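Local coordinates for protein 1-deoxy-D-xylulose 5-phosphate reductoisomerase (Zymomonas mobilis, PDB 1R0K) that catalyses the NADPH-dependent rearrangement and reduction of 1-deoxy-D-xylulose 5-phosphate to 2-C-methyl-D-erythritol 4-phosphate, an early step of isoprenoid biosynthesis that requires a divalent metal cation, at residues B[3-8]-B[29-34]; B[51-56]-B[74-79]; B[167-172]-B[249-254]; B[355-360]-B[369-374]. All coordinates share one frame; numbering follows the deposited sequence.

How the contacts relate
Contacts 1 and 2 belong to one parallel sheet of the nucleotide-binding part; their centres are 14 Å apart, and they meet where Ile34 O lies 3.1 Å from Arg56 N, a probable hydrogen bond. Contact 3 belongs to a separate mixed sheet, its centre about 36 Å from that of contact 1, and contact 4 packs the connection after helix 345-356 on helix 365-385, about 41 Å between centres from both contacts 1 and 2. The side chain of Ile171 is about 8 Å from that of Glu152, a predicted manganese ligand. Among residues predicted to bind NADPH, the side chain of Glu126 is about 11 Å from that of Ile371, and that of Thr13 about 12 Å from those of Val33 and Ala54.

Contact 1: residues B[3-8]-B[29-34]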
loop_
_atom_site.group_PDB
_atom_site.type_symbol
_atom_site.label_atom_id
_atom_site.label_comp_id
_atom_site.label_asym_id
_atom_site.label_seq_id
_atom_site.Cartn_x
_atom_site.Cartn_y
_atom_site.Cartn_z
ATOM N N GLN B 3 -7.366 -22.352 21.540
ATOM C CA GLN B 3 -6.251 -23.337 21.635
ATOM C C GLN B 3 -5.012 -22.779 20.938
ATOM O O GLN B 3 -5.121 -22.016 19.975
ATOM C CB GLN B 3 -6.667 -24.655 20.981
ATOM C CG GLN B 3 -5.901 -25.866 21.474
ATOM C CD GLN B 3 -6.316 -27.137 20.767
ATOM O OE1 GLN B 3 -7.507 -27.430 20.642
ATOM N NE2 GLN B 3 -5.335 -27.905 20.304
ATOM N N PRO B 4 -3.814 -23.146 21.419
ATOM C CA PRO B 4 -2.558 -22.669 20.827
ATOM C C PRO B 4 -2.363 -23.143 19.390
ATOM O O PRO B 4 -2.697 -24.278 19.052
ATOM C CB PRO B 4 -1.492 -23.247 21.757
ATOM C CG PRO B 4 -2.209 -23.378 23.064
ATOM C CD PRO B 4 -3.546 -23.922 22.641
ATOM N N ARG B 5 -1.821 -22.270 18.549
ATOM C CA ARG B 5 -1.564 -22.618 17.161
ATOM C C ARG B 5 -0.180 -23.261 17.121
ATOM O O ARG B 5 0.776 -22.714 17.674
ATOM C CB ARG B 5 -1.584 -21.361 16.293
ATOM C CG ARG B 5 -1.482 -21.641 14.807
ATOM C CD ARG B 5 -1.356 -20.350 14.012
ATOM N NE ARG B 5 -1.460 -20.592 12.578
ATOM C CZ ARG B 5 -1.209 -19.682 11.646
ATOM N NH1 ARG B 5 -0.831 -18.460 11.994
ATOM N NH2 ARG B 5 -1.341 -19.995 10.365
ATOM N N THR B 6 -0.072 -24.418 16.476
ATOM C CA THR B 6 1.199 -25.128 16.395
ATOM C C THR B 6 2.127 -24.571 15.315
ATOM O O THR B 6 1.698 -24.294 14.192
ATOM C CB THR B 6 0.977 -26.634 16.142
ATOM O OG1 THR B 6 0.193 -26.817 14.953
ATOM C CG2 THR B 6 0.245 -27.261 17.321
ATOM N N VAL B 7 3.400 -24.417 15.662
ATOM C CA VAL B 7 4.381 -23.879 14.731
ATOM C C VAL B 7 5.683 -24.670 14.672
ATOM O O VAL B 7 6.151 -25.220 15.675
ATOM C CB VAL B 7 4.737 -22.420 15.080
ATOM C CG1 VAL B 7 3.492 -21.558 15.053
ATOM C CG2 VAL B 7 5.396 -22.355 16.452
ATOM N N THR B 8 6.258 -24.723 13.477
ATOM C CA THR B 8 7.525 -25.397 13.256
ATOM C C THR B 8 8.430 -24.442 12.500
ATOM O O THR B 8 7.998 -23.777 11.555
ATOM C CB THR B 8 7.350 -26.695 12.443
ATOM O OG1 THR B 8 6.877 -27.734 13.307
ATOM C CG2 THR B 8 8.667 -27.123 11.814
ATOM N N ASP B 29 1.730 -17.972 24.541
ATOM C CA ASP B 29 0.365 -18.297 24.936
ATOM C C ASP B 29 -0.485 -18.472 23.678
ATOM O O ASP B 29 -1.604 -18.984 23.735
ATOM C CB ASP B 29 -0.222 -17.185 25.814
ATOM C CG ASP B 29 -0.340 -15.862 25.083
ATOM O OD1 ASP B 29 0.677 -15.381 24.539
ATOM O OD2 ASP B 29 -1.454 -15.297 25.061
ATOM N N ARG B 30 0.064 -18.053 22.540
ATOM C CA ARG B 30 -0.636 -18.144 21.258
ATOM C C ARG B 30 -0.054 -19.231 20.354
ATOM O O ARG B 30 -0.746 -19.766 19.486
ATOM C CB ARG B 30 -0.562 -16.796 20.527
ATOM C CG ARG B 30 -1.430 -15.690 21.124
ATOM C CD ARG B 30 -1.019 -14.310 20.606
ATOM N NE ARG B 30 -0.882 -14.273 19.151
ATOM C CZ ARG B 30 -0.377 -13.247 18.465
ATOM N NH1 ARG B 30 0.045 -12.157 19.099
ATOM N NH2 ARG B 30 -0.282 -13.316 17.141
ATOM N N TYR B 31 1.218 -19.556 20.566
ATOM C CA TYR B 31 1.893 -20.551 19.747
ATOM C C TYR B 31 2.539 -21.694 20.507
ATOM O O TYR B 31 3.160 -21.493 21.549
ATOM C CB TYR B 31 2.965 -19.872 18.894
ATOM C CG TYR B 31 2.426 -18.747 18.051
ATOM C CD1 TYR B 31 2.747 -17.422 18.338
ATOM C CD2 TYR B 31 1.566 -19.004 16.986
ATOM C CE1 TYR B 31 2.220 -16.376 17.588
ATOM C CE2 TYR B 31 1.035 -17.965 16.227
ATOM C CZ TYR B 31 1.365 -16.655 16.533
ATOM O OH TYR B 31 0.830 -15.626 15.788
ATOM N N GLN B 32 2.402 -22.893 19.950
ATOM C CA GLN B 32 2.981 -24.104 20.516
ATOM C C GLN B 32 4.014 -24.637 19.524
ATOM O O GLN B 32 3.675 -25.043 18.413
ATOM C CB GLN B 32 1.894 -25.153 20.750
ATOM C CG GLN B 32 2.431 -26.567 20.899
ATOM C CD GLN B 32 1.377 -27.543 21.376
ATOM O OE1 GLN B 32 0.259 -27.579 20.853
ATOM N NE2 GLN B 32 1.729 -28.349 22.372
ATOM N N VAL B 33 5.277 -24.628 19.931
ATOM C CA VAL B 33 6.349 -25.088 19.066
ATOM C C VAL B 33 6.416 -26.602 18.937
ATOM O O VAL B 33 6.548 -27.315 19.930
ATOM C CB VAL B 33 7.706 -24.581 19.566
ATOM C CG1 VAL B 33 8.816 -25.081 18.659
ATOM C CG2 VAL B 33 7.701 -23.063 19.608
ATOM N N ILE B 34 6.325 -27.087 17.704
ATOM C CA ILE B 34 6.406 -28.512 17.442
ATOM C C ILE B 34 7.870 -28.872 17.218
ATOM O O ILE B 34 8.524 -29.429 18.097
ATOM C CB ILE B 34 5.587 -28.907 16.190
ATOM C CG1 ILE B 34 4.116 -28.529 16.386
ATOM C CG2 ILE B 34 5.703 -30.409 15.939
ATOM C CD1 ILE B 34 3.458 -29.198 17.575
HETATM O O HOH W 1 -1.346 -16.832 14.349
#
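Tyr31 lays its ring alongside the extended aliphatic chain of Arg5, with CE2 of the tyrosine 4.0 Å from CD of the arginine. The two side chains run the same way off neighbouring parallel strands, and the guanidinium and ring planes are turned 39° apart. CG of Arg5 is anti to the backbone N (chi1 -173°), and the chain, extended from CG to NE, then runs beside the ring. A water joins their polar ends, accepting from Arg5 NH1 at 2.9 Å and pairing with Tyr31 OH. Further along the same face, Val7 CG1 approaches Tyr31 CD2 obliquely at 3.7 Å, and Val7 and Val33 meet through their CG2 methyls. Ile24 of helix 15-25 packs on Tyr31, Val7 and Val33. On the opposite face, Ile34 CG1 comes within 3.7 Å of Thr6 CB, while Gln32 OE1 lies near the methyl of Thr6, whose hydroxyl is hydrogen-bonded to Asp95 N. Four backbone bonds form the ladder beneath, ending with Ile34 N to Val7 O at 2.8 Å. Strand 5-10, helix 15-25 and strand 31-38 make the first beta-alpha-beta unit of the Rossmann-like domain. On the face of Arg5, Val7, Tyr31 and Val33, apolar packing against Ile24 thus passes into a polar end, where water links arginine to tyrosine and Asp95 holds the guanidinium by a salt bridge to NE.

Contact 2: residues B[51-56]-B[74-79]; sequences RTNAKR and GSSVEA
Arg56 and Glu78 form the parallel bridge between strands 56-59 and 78-81, the latter the outermost strand of the chain's Rossmann-like sheet on this side. Backbone bonding sets the register: Glu78 N donates to Lys55 O at 2.9 Å, and Arg56 CA makes a CA-H...O contact with Glu78 O. The backbone of Arg56 is engaged on the other side by strand 31-38, through Ile34 and Leu36. Ionic contact follows on the face shared by the bridged pair. Arg56 grips its partner side-on, NE at 3.1 Å and NH2 at 3.0 Å both reaching the single atom Glu78 OE1. NE comes from above the carboxylate plane and NH2 from its syn side; the bend at chi3 (-54°) brings NE round to the acid. An alanine at Arg56 would probably leave Glu78 OE1 without either guanidinium donor and its carboxylate freer to turn. Lys55 runs beside the same acid, its CE 3.3 Å from Glu78 OE2, though NZ stays beyond salt-bridge range. Van der Waals contact is narrower: Val77 CG2 lies 3.4 Å from the carbonyl oxygen Ala54 O, just after the Schellman motif in the chain with which Asn53 ends helix 42-51. Solvent adds a further link, one water donating to Lys55 O at 2.8 Å and to Ser76 O at 2.6 Å.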
loop_
_atom_site.group_PDB
_atom_site.type_symbol
_atom_site.label_atom_id
_atom_site.label_comp_id
_atom_site.label_asym_id
_atom_site.label_seq_id
_atom_site.Cartn_x
_atom_site.Cartn_y
_atom_site.Cartn_z
ATOM N N ARG B 51 13.713 -23.665 25.600
ATOM C CA ARG B 51 12.969 -22.472 25.989
ATOM C C ARG B 51 11.506 -22.586 25.585
ATOM O O ARG B 51 10.608 -22.359 26.398
ATOM C CB ARG B 51 13.536 -21.225 25.319
ATOM C CG ARG B 51 14.926 -20.836 25.732
ATOM C CD ARG B 51 15.157 -19.378 25.388
ATOM N NE ARG B 51 14.918 -19.091 23.976
ATOM C CZ ARG B 51 15.817 -19.273 23.015
ATOM N NH1 ARG B 51 15.516 -18.984 21.754
ATOM N NH2 ARG B 51 17.026 -19.733 23.316
ATOM N N THR B 52 11.280 -22.929 24.320
ATOM C CA THR B 52 9.931 -23.051 23.776
ATOM C C THR B 52 9.264 -24.385 24.068
ATOM O O THR B 52 8.147 -24.633 23.612
ATOM C CB THR B 52 9.937 -22.844 22.257
ATOM O OG1 THR B 52 10.710 -23.882 21.639
ATOM C CG2 THR B 52 10.547 -21.487 21.912
ATOM N N ASN B 53 9.943 -25.239 24.826
ATOM C CA ASN B 53 9.392 -26.544 25.170
ATOM C C ASN B 53 8.987 -27.262 23.883
ATOM O O ASN B 53 7.915 -27.863 23.802
ATOM C CB ASN B 53 8.169 -26.368 26.075
ATOM C CG ASN B 53 7.679 -27.677 26.661
ATOM O OD1 ASN B 53 6.568 -27.756 27.185
ATOM N ND2 ASN B 53 8.509 -28.711 26.584
ATOM N N ALA B 54 9.852 -27.180 22.878
ATOM C CA ALA B 54 9.595 -27.813 21.589
ATOM C C ALA B 54 9.491 -29.320 21.756
ATOM O O ALA B 54 10.106 -29.898 22.652
ATOM C CB ALA B 54 10.708 -27.468 20.605
ATOM N N LYS B 55 8.712 -29.957 20.888
ATOM C CA LYS B 55 8.542 -31.400 20.957
ATOM C C LYS B 55 9.749 -32.115 20.368
ATOM O O LYS B 55 10.113 -33.203 20.806
ATOM C CB LYS B 55 7.274 -31.824 20.213
ATOM C CG LYS B 55 7.024 -33.322 20.255
ATOM C CD LYS B 55 5.750 -33.704 19.527
ATOM C CE LYS B 55 5.560 -35.214 19.520
ATOM N NZ LYS B 55 4.333 -35.617 18.777
ATOM N N ARG B 56 10.381 -31.497 19.382
ATOM C CA ARG B 56 11.538 -32.115 18.752
ATOM C C ARG B 56 12.499 -31.087 18.180
ATOM O O ARG B 56 12.082 -30.027 17.720
ATOM C CB ARG B 56 11.072 -33.053 17.636
ATOM C CG ARG B 56 12.199 -33.785 16.922
ATOM C CD ARG B 56 11.645 -34.677 15.824
ATOM N NE ARG B 56 10.628 -35.589 16.335
ATOM C CZ ARG B 56 9.926 -36.426 15.581
ATOM N NH1 ARG B 56 10.133 -36.475 14.270
ATOM N NH2 ARG B 56 9.009 -37.209 16.137
ATOM N N GLY B 74 17.824 -34.301 30.098
ATOM C CA GLY B 74 17.121 -33.725 31.229
ATOM C C GLY B 74 15.823 -33.037 30.855
ATOM O O GLY B 74 14.978 -32.780 31.714
ATOM N N SER B 75 15.662 -32.734 29.569
ATOM C CA SER B 75 14.457 -32.071 29.087
ATOM C C SER B 75 13.500 -33.078 28.464
ATOM O O SER B 75 13.723 -34.289 28.526
ATOM C CB SER B 75 14.816 -31.007 28.045
ATOM O OG SER B 75 15.291 -31.606 26.850
ATOM N N SER B 76 12.433 -32.566 27.863
ATOM C CA SER B 76 11.436 -33.407 27.221
ATOM C C SER B 76 11.460 -33.197 25.711
ATOM O O SER B 76 10.541 -33.600 25.000
ATOM C CB SER B 76 10.049 -33.090 27.781
ATOM O OG SER B 76 9.828 -31.690 27.816
ATOM N N VAL B 77 12.523 -32.562 25.228
ATOM C CA VAL B 77 12.681 -32.295 23.806
ATOM C C VAL B 77 13.296 -33.495 23.092
ATOM O O VAL B 77 14.376 -33.959 23.461
ATOM C CB VAL B 77 13.594 -31.078 23.560
ATOM C CG1 VAL B 77 13.713 -30.817 22.064
ATOM C CG2 VAL B 77 13.043 -29.856 24.276
ATOM N N GLU B 78 12.605 -33.992 22.071
ATOM C CA GLU B 78 13.089 -35.124 21.290
ATOM C C GLU B 78 14.272 -34.663 20.449
ATOM O O GLU B 78 14.284 -33.539 19.948
ATOM C CB GLU B 78 11.987 -35.647 20.365
ATOM C CG GLU B 78 10.826 -36.326 21.073
ATOM C CD GLU B 78 9.646 -36.577 20.145
ATOM O OE1 GLU B 78 9.865 -37.060 19.013
ATOM O OE2 GLU B 78 8.496 -36.299 20.551
ATOM N N ALA B 79 15.263 -35.532 20.298
ATOM C CA ALA B 79 16.447 -35.211 19.512
ATOM C C ALA B 79 16.502 -36.057 18.245
ATOM O O ALA B 79 16.221 -37.255 18.275
ATOM C CB ALA B 79 17.696 -35.437 20.342
HETATM O O HOH W 2 8.741 -33.890 23.112
#

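Contact 3: residues B[167-172]-B[249-254]; sequences YVRRII and MVEYLD
Glu251, Arg169 and Leu253 bury the most surface here, and the carboxylate of Glu251 is shared between two consecutive arginines. Arg169 NH1 reaches OE2 of Glu251 at 2.9 Å, nearly along the C-O axis, with an N-H...O angle of 164°. Arg170 takes the other oxygen side-on, NE at 2.7 Å and NH2 at 2.9 Å from Glu251 OE1. Both guanidiniums stand almost perpendicular to the carboxylate plane, 82° and 80° away. Ile172 CD1 lies over the centre of the Arg170 group. Glu237 pairs with Arg170 NH1, and the second subunit continues the network: its Ser286 bonds to Glu251 OE2, its Glu281 pairs with Arg169 and its Leu287 O accepts from Arg170. An alanine at Glu251 would probably cost both arginines the carboxylate they share, leaving them their second acidic partners, and Ser286 of the second subunit its partner. Leu253 fits against the backbone of Tyr167, just before the other strand, CG 3.3 Å from Tyr167 O, which also accepts from Leu253 N at 3.0 Å; Leu253 CA sits over a face of the Arg169 guanidinium. Arg169 and Arg170 opposite the single residue Glu251 make a classic beta bulge in this antiparallel pair, at the dimer interface.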
loop_
_atom_site.group_PDB
_atom_site.type_symbol
_atom_site.label_atom_id
_atom_site.label_comp_id
_atom_site.label_asym_id
_atom_site.label_seq_id
_atom_site.Cartn_x
_atom_site.Cartn_y
_atom_site.Cartn_z
ATOM N N TYR B 167 -6.624 -7.658 -11.854
ATOM C CA TYR B 167 -6.663 -6.245 -11.479
ATOM C C TYR B 167 -5.280 -5.615 -11.518
ATOM O O TYR B 167 -5.139 -4.393 -11.428
ATOM C CB TYR B 167 -7.241 -6.068 -10.072
ATOM C CG TYR B 167 -8.698 -6.453 -9.922
ATOM C CD1 TYR B 167 -9.510 -6.667 -11.038
ATOM C CD2 TYR B 167 -9.274 -6.568 -8.656
ATOM C CE1 TYR B 167 -10.861 -6.989 -10.894
ATOM C CE2 TYR B 167 -10.619 -6.887 -8.502
ATOM C CZ TYR B 167 -11.406 -7.094 -9.621
ATOM O OH TYR B 167 -12.741 -7.404 -9.460
ATOM N N VAL B 168 -4.253 -6.447 -11.641
ATOM C CA VAL B 168 -2.886 -5.949 -11.675
ATOM C C VAL B 168 -2.459 -5.432 -13.049
ATOM O O VAL B 168 -2.605 -6.127 -14.054
ATOM C CB VAL B 168 -1.869 -7.049 -11.252
ATOM C CG1 VAL B 168 -0.433 -6.536 -11.434
ATOM C CG2 VAL B 168 -2.100 -7.448 -9.808
ATOM N N ARG B 169 -1.935 -4.210 -13.083
ATOM C CA ARG B 169 -1.426 -3.635 -14.322
ATOM C C ARG B 169 0.072 -3.919 -14.351
ATOM O O ARG B 169 0.627 -4.289 -15.384
ATOM C CB ARG B 169 -1.656 -2.126 -14.376
ATOM C CG ARG B 169 -0.933 -1.450 -15.541
ATOM C CD ARG B 169 -1.426 -0.036 -15.731
ATOM N NE ARG B 169 -2.807 -0.028 -16.203
ATOM C CZ ARG B 169 -3.722 0.852 -15.815
ATOM N NH1 ARG B 169 -3.404 1.797 -14.941
ATOM N NH2 ARG B 169 -4.950 0.795 -16.314
ATOM N N ARG B 170 0.727 -3.738 -13.209
ATOM C CA ARG B 170 2.157 -4.002 -13.117
ATOM C C ARG B 170 2.605 -4.209 -11.675
ATOM O O ARG B 170 1.989 -3.701 -10.741
ATOM C CB ARG B 170 2.972 -2.855 -13.734
ATOM C CG ARG B 170 2.791 -1.509 -13.055
ATOM C CD ARG B 170 3.882 -0.487 -13.442
ATOM N NE ARG B 170 3.499 0.845 -12.987
ATOM C CZ ARG B 170 4.300 1.906 -12.927
ATOM N NH1 ARG B 170 5.575 1.829 -13.288
ATOM N NH2 ARG B 170 3.810 3.060 -12.505
ATOM N N ILE B 171 3.663 -4.996 -11.509
ATOM C CA ILE B 171 4.252 -5.244 -10.200
ATOM C C ILE B 171 5.651 -4.645 -10.300
ATOM O O ILE B 171 6.422 -4.978 -11.205
ATOM C CB ILE B 171 4.360 -6.753 -9.874
ATOM C CG1 ILE B 171 2.971 -7.316 -9.557
ATOM C CG2 ILE B 171 5.319 -6.971 -8.705
ATOM C CD1 ILE B 171 2.972 -8.778 -9.139
ATOM N N ILE B 172 5.963 -3.747 -9.377
ATOM C CA ILE B 172 7.255 -3.084 -9.368
ATOM C C ILE B 172 8.123 -3.646 -8.257
ATOM O O ILE B 172 7.819 -3.483 -7.079
ATOM C CB ILE B 172 7.097 -1.575 -9.139
ATOM C CG1 ILE B 172 6.107 -0.995 -10.149
ATOM C CG2 ILE B 172 8.453 -0.884 -9.252
ATOM C CD1 ILE B 172 5.735 0.444 -9.861
ATOM N N MET B 249 5.939 -2.578 -5.021
ATOM C CA MET B 249 4.614 -2.026 -5.260
ATOM C C MET B 249 3.790 -2.791 -6.284
ATOM O O MET B 249 4.318 -3.590 -7.066
ATOM C CB MET B 249 4.758 -0.575 -5.726
ATOM C CG MET B 249 5.749 0.248 -4.921
ATOM S SD MET B 249 5.912 1.948 -5.539
ATOM C CE MET B 249 7.403 1.820 -6.503
ATOM N N VAL B 250 2.487 -2.520 -6.277
ATOM C CA VAL B 250 1.560 -3.142 -7.216
ATOM C C VAL B 250 0.605 -2.076 -7.742
ATOM O O VAL B 250 -0.065 -1.395 -6.957
ATOM C CB VAL B 250 0.704 -4.248 -6.545
ATOM C CG1 VAL B 250 -0.281 -4.816 -7.555
ATOM C CG2 VAL B 250 1.590 -5.355 -5.998
ATOM N N GLU B 251 0.546 -1.912 -9.060
ATOM C CA GLU B 251 -0.375 -0.934 -9.626
ATOM C C GLU B 251 -1.616 -1.652 -10.129
ATOM O O GLU B 251 -1.526 -2.706 -10.764
ATOM C CB GLU B 251 0.247 -0.156 -10.790
ATOM C CG GLU B 251 -0.651 0.999 -11.255
ATOM C CD GLU B 251 -0.116 1.725 -12.470
ATOM O OE1 GLU B 251 1.097 2.001 -12.518
ATOM O OE2 GLU B 251 -0.920 2.034 -13.376
ATOM N N TYR B 252 -2.769 -1.059 -9.843
ATOM C CA TYR B 252 -4.053 -1.610 -10.245
ATOM C C TYR B 252 -4.553 -0.920 -11.510
ATOM O O TYR B 252 -4.059 0.147 -11.880
ATOM C CB TYR B 252 -5.066 -1.436 -9.107
ATOM C CG TYR B 252 -4.768 -2.303 -7.898
ATOM C CD1 TYR B 252 -3.578 -2.160 -7.175
ATOM C CD2 TYR B 252 -5.657 -3.299 -7.509
ATOM C CE1 TYR B 252 -3.289 -3.001 -6.095
ATOM C CE2 TYR B 252 -5.379 -4.142 -6.437
ATOM C CZ TYR B 252 -4.199 -3.992 -5.736
ATOM O OH TYR B 252 -3.939 -4.847 -4.692
ATOM N N LEU B 253 -5.532 -1.548 -12.158
ATOM C CA LEU B 253 -6.142 -1.059 -13.396
ATOM C C LEU B 253 -6.685 0.359 -13.312
ATOM O O LEU B 253 -6.831 1.024 -14.343
ATOM C CB LEU B 253 -7.289 -1.989 -13.830
ATOM C CG LEU B 253 -7.017 -3.488 -13.995
ATOM C CD1 LEU B 253 -8.267 -4.171 -14.556
ATOM C CD2 LEU B 253 -5.834 -3.707 -14.922
ATOM N N ASP B 254 -6.999 0.823 -12.106
ATOM C CA ASP B 254 -7.523 2.171 -11.958
ATOM C C ASP B 254 -6.433 3.227 -11.797
ATOM O O ASP B 254 -6.725 4.412 -11.662
ATOM C CB ASP B 254 -8.534 2.257 -10.798
ATOM C CG ASP B 254 -7.956 1.835 -9.461
ATOM O OD1 ASP B 254 -6.723 1.902 -9.281
ATOM O OD2 ASP B 254 -8.750 1.453 -8.574
#

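Contact 4: residues B[355-360]-B[369-374]; sequences DHYTPA and FAIDNE
Tyr357 reaches from the end of helix 345-356 across to Ile371 and Glu374 of helix 365-385. Its CB leaves the backbone in the direction of that helix, and CG stands anti to the backbone N (chi1 179°). Along one side of the ring CD1 comes to 4.1 Å from Glu374 CG, and CE1 closes to 3.5 Å on the same atom. On the other side CE2 lies 3.8 Å from Ile371 O, with Ile371 CG2 also near. CZ meets Glu374 CG at 3.4 Å, and OH finishes 3.3 Å from Glu374 CB, the two side chains crossing at about a right angle. Pro359 CD sits over the centre of one ring face, while its CG packs on Ile371 CG2 at 4.0 Å. Val324 of helix 321-337 touches both Tyr357 and Ile371. No hydrogen bond spans the two segments; Tyr357 and Pro359, in the connection between helices 345-356 and 365-385, pack on the second helix, consistent with the C-terminal four-helix bundle of DXP reductoisomerases.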
loop_
_atom_site.group_PDB
_atom_site.type_symbol
_atom_site.label_atom_id
_atom_site.label_comp_id
_atom_site.label_asym_id
_atom_site.label_seq_id
_atom_site.Cartn_x
_atom_site.Cartn_y
_atom_site.Cartn_z
ATOM N N ASP B 355 23.208 -21.546 -22.260
ATOM C CA ASP B 355 23.139 -21.871 -23.678
ATOM C C ASP B 355 23.560 -23.308 -23.965
ATOM O O ASP B 355 22.985 -23.967 -24.827
ATOM C CB ASP B 355 24.026 -20.933 -24.503
ATOM C CG ASP B 355 23.511 -19.508 -24.530
ATOM O OD1 ASP B 355 22.278 -19.317 -24.580
ATOM O OD2 ASP B 355 24.343 -18.579 -24.523
ATOM N N HIS B 356 24.550 -23.794 -23.226
ATOM C CA HIS B 356 25.085 -25.137 -23.434
ATOM C C HIS B 356 24.306 -26.292 -22.802
ATOM O O HIS B 356 24.222 -27.377 -23.383
ATOM C CB HIS B 356 26.541 -25.166 -22.949
ATOM C CG HIS B 356 27.264 -26.442 -23.255
ATOM N ND1 HIS B 356 26.979 -27.632 -22.618
ATOM C CD2 HIS B 356 28.269 -26.710 -24.121
ATOM C CE1 HIS B 356 27.779 -28.577 -23.080
ATOM N NE2 HIS B 356 28.571 -28.043 -23.994
ATOM N N TYR B 357 23.741 -26.069 -21.621
ATOM C CA TYR B 357 23.003 -27.117 -20.926
ATOM C C TYR B 357 21.522 -26.777 -20.835
ATOM O O TYR B 357 21.118 -25.889 -20.088
ATOM C CB TYR B 357 23.587 -27.321 -19.526
ATOM C CG TYR B 357 22.881 -28.382 -18.713
ATOM C CD1 TYR B 357 22.739 -29.683 -19.198
ATOM C CD2 TYR B 357 22.354 -28.086 -17.455
ATOM C CE1 TYR B 357 22.083 -30.663 -18.445
ATOM C CE2 TYR B 357 21.707 -29.056 -16.698
ATOM C CZ TYR B 357 21.575 -30.340 -17.198
ATOM O OH TYR B 357 20.945 -31.300 -16.442
ATOM N N THR B 358 20.713 -27.505 -21.594
ATOM C CA THR B 358 19.277 -27.265 -21.631
ATOM C C THR B 358 18.464 -28.537 -21.405
ATOM O O THR B 358 17.850 -29.064 -22.329
ATOM C CB THR B 358 18.891 -26.659 -22.982
ATOM O OG1 THR B 358 19.391 -27.497 -24.030
ATOM C CG2 THR B 358 19.487 -25.262 -23.132
ATOM N N PRO B 359 18.437 -29.038 -20.159
ATOM C CA PRO B 359 17.696 -30.254 -19.814
ATOM C C PRO B 359 16.176 -30.070 -19.879
ATOM O O PRO B 359 15.680 -28.957 -20.053
ATOM C CB PRO B 359 18.180 -30.551 -18.402
ATOM C CG PRO B 359 18.345 -29.173 -17.834
ATOM C CD PRO B 359 19.044 -28.436 -18.957
ATOM N N ALA B 360 15.444 -31.171 -19.737
ATOM C CA ALA B 360 13.988 -31.127 -19.780
ATOM C C ALA B 360 13.423 -30.523 -18.499
ATOM O O ALA B 360 14.102 -30.473 -17.473
ATOM C CB ALA B 360 13.435 -32.537 -19.985
ATOM N N PHE B 369 17.418 -31.720 -8.414
ATOM C CA PHE B 369 18.739 -31.999 -7.869
ATOM C C PHE B 369 19.696 -32.410 -8.983
ATOM O O PHE B 369 20.851 -31.984 -9.011
ATOM C CB PHE B 369 18.656 -33.121 -6.839
ATOM C CG PHE B 369 17.903 -32.748 -5.601
ATOM C CD1 PHE B 369 16.974 -33.622 -5.049
ATOM C CD2 PHE B 369 18.133 -31.530 -4.972
ATOM C CE1 PHE B 369 16.288 -33.287 -3.886
ATOM C CE2 PHE B 369 17.453 -31.188 -3.812
ATOM C CZ PHE B 369 16.528 -32.069 -3.269
ATOM N N ALA B 370 19.213 -33.240 -9.902
ATOM C CA ALA B 370 20.044 -33.699 -11.010
ATOM C C ALA B 370 20.440 -32.518 -11.895
ATOM O O ALA B 370 21.588 -32.404 -12.321
ATOM C CB ALA B 370 19.295 -34.751 -11.830
ATOM N N ILE B 371 19.484 -31.642 -12.171
ATOM C CA ILE B 371 19.741 -30.470 -12.996
ATOM C C ILE B 371 20.736 -29.553 -12.296
ATOM O O ILE B 371 21.656 -29.042 -12.918
ATOM C CB ILE B 371 18.442 -29.694 -13.255
ATOM C CG1 ILE B 371 17.517 -30.540 -14.124
ATOM C CG2 ILE B 371 18.748 -28.348 -13.909
ATOM C CD1 ILE B 371 16.148 -29.950 -14.308
ATOM N N ASP B 372 20.552 -29.354 -10.996
ATOM C CA ASP B 372 21.453 -28.497 -10.231
ATOM C C ASP B 372 22.865 -29.067 -10.301
ATOM O O ASP B 372 23.828 -28.344 -10.561
ATOM C CB ASP B 372 21.013 -28.423 -8.769
ATOM C CG ASP B 372 21.807 -27.399 -7.973
ATOM O OD1 ASP B 372 21.478 -26.197 -8.052
ATOM O OD2 ASP B 372 22.765 -27.792 -7.274
ATOM N N ASN B 373 22.972 -30.373 -10.070
ATOM C CA ASN B 373 24.256 -31.068 -10.090
ATOM C C ASN B 373 24.958 -30.934 -11.432
ATOM O O ASN B 373 26.127 -30.558 -11.497
ATOM C CB ASN B 373 24.054 -32.554 -9.780
ATOM C CG ASN B 373 25.304 -33.382 -10.046
ATOM O OD1 ASN B 373 26.331 -33.196 -9.398
ATOM N ND2 ASN B 373 25.220 -34.297 -11.012
ATOM N N GLU B 374 24.237 -31.252 -12.501
ATOM C CA GLU B 374 24.795 -31.185 -13.843
ATOM C C GLU B 374 25.167 -29.755 -14.236
ATOM O O GLU B 374 26.240 -29.524 -14.795
ATOM C CB GLU B 374 23.798 -31.765 -14.849
ATOM C CG GLU B 374 24.377 -32.062 -16.225
ATOM C CD GLU B 374 25.575 -33.000 -16.177
ATOM O OE1 GLU B 374 25.588 -33.917 -15.329
ATOM O OE2 GLU B 374 26.499 -32.827 -16.999
#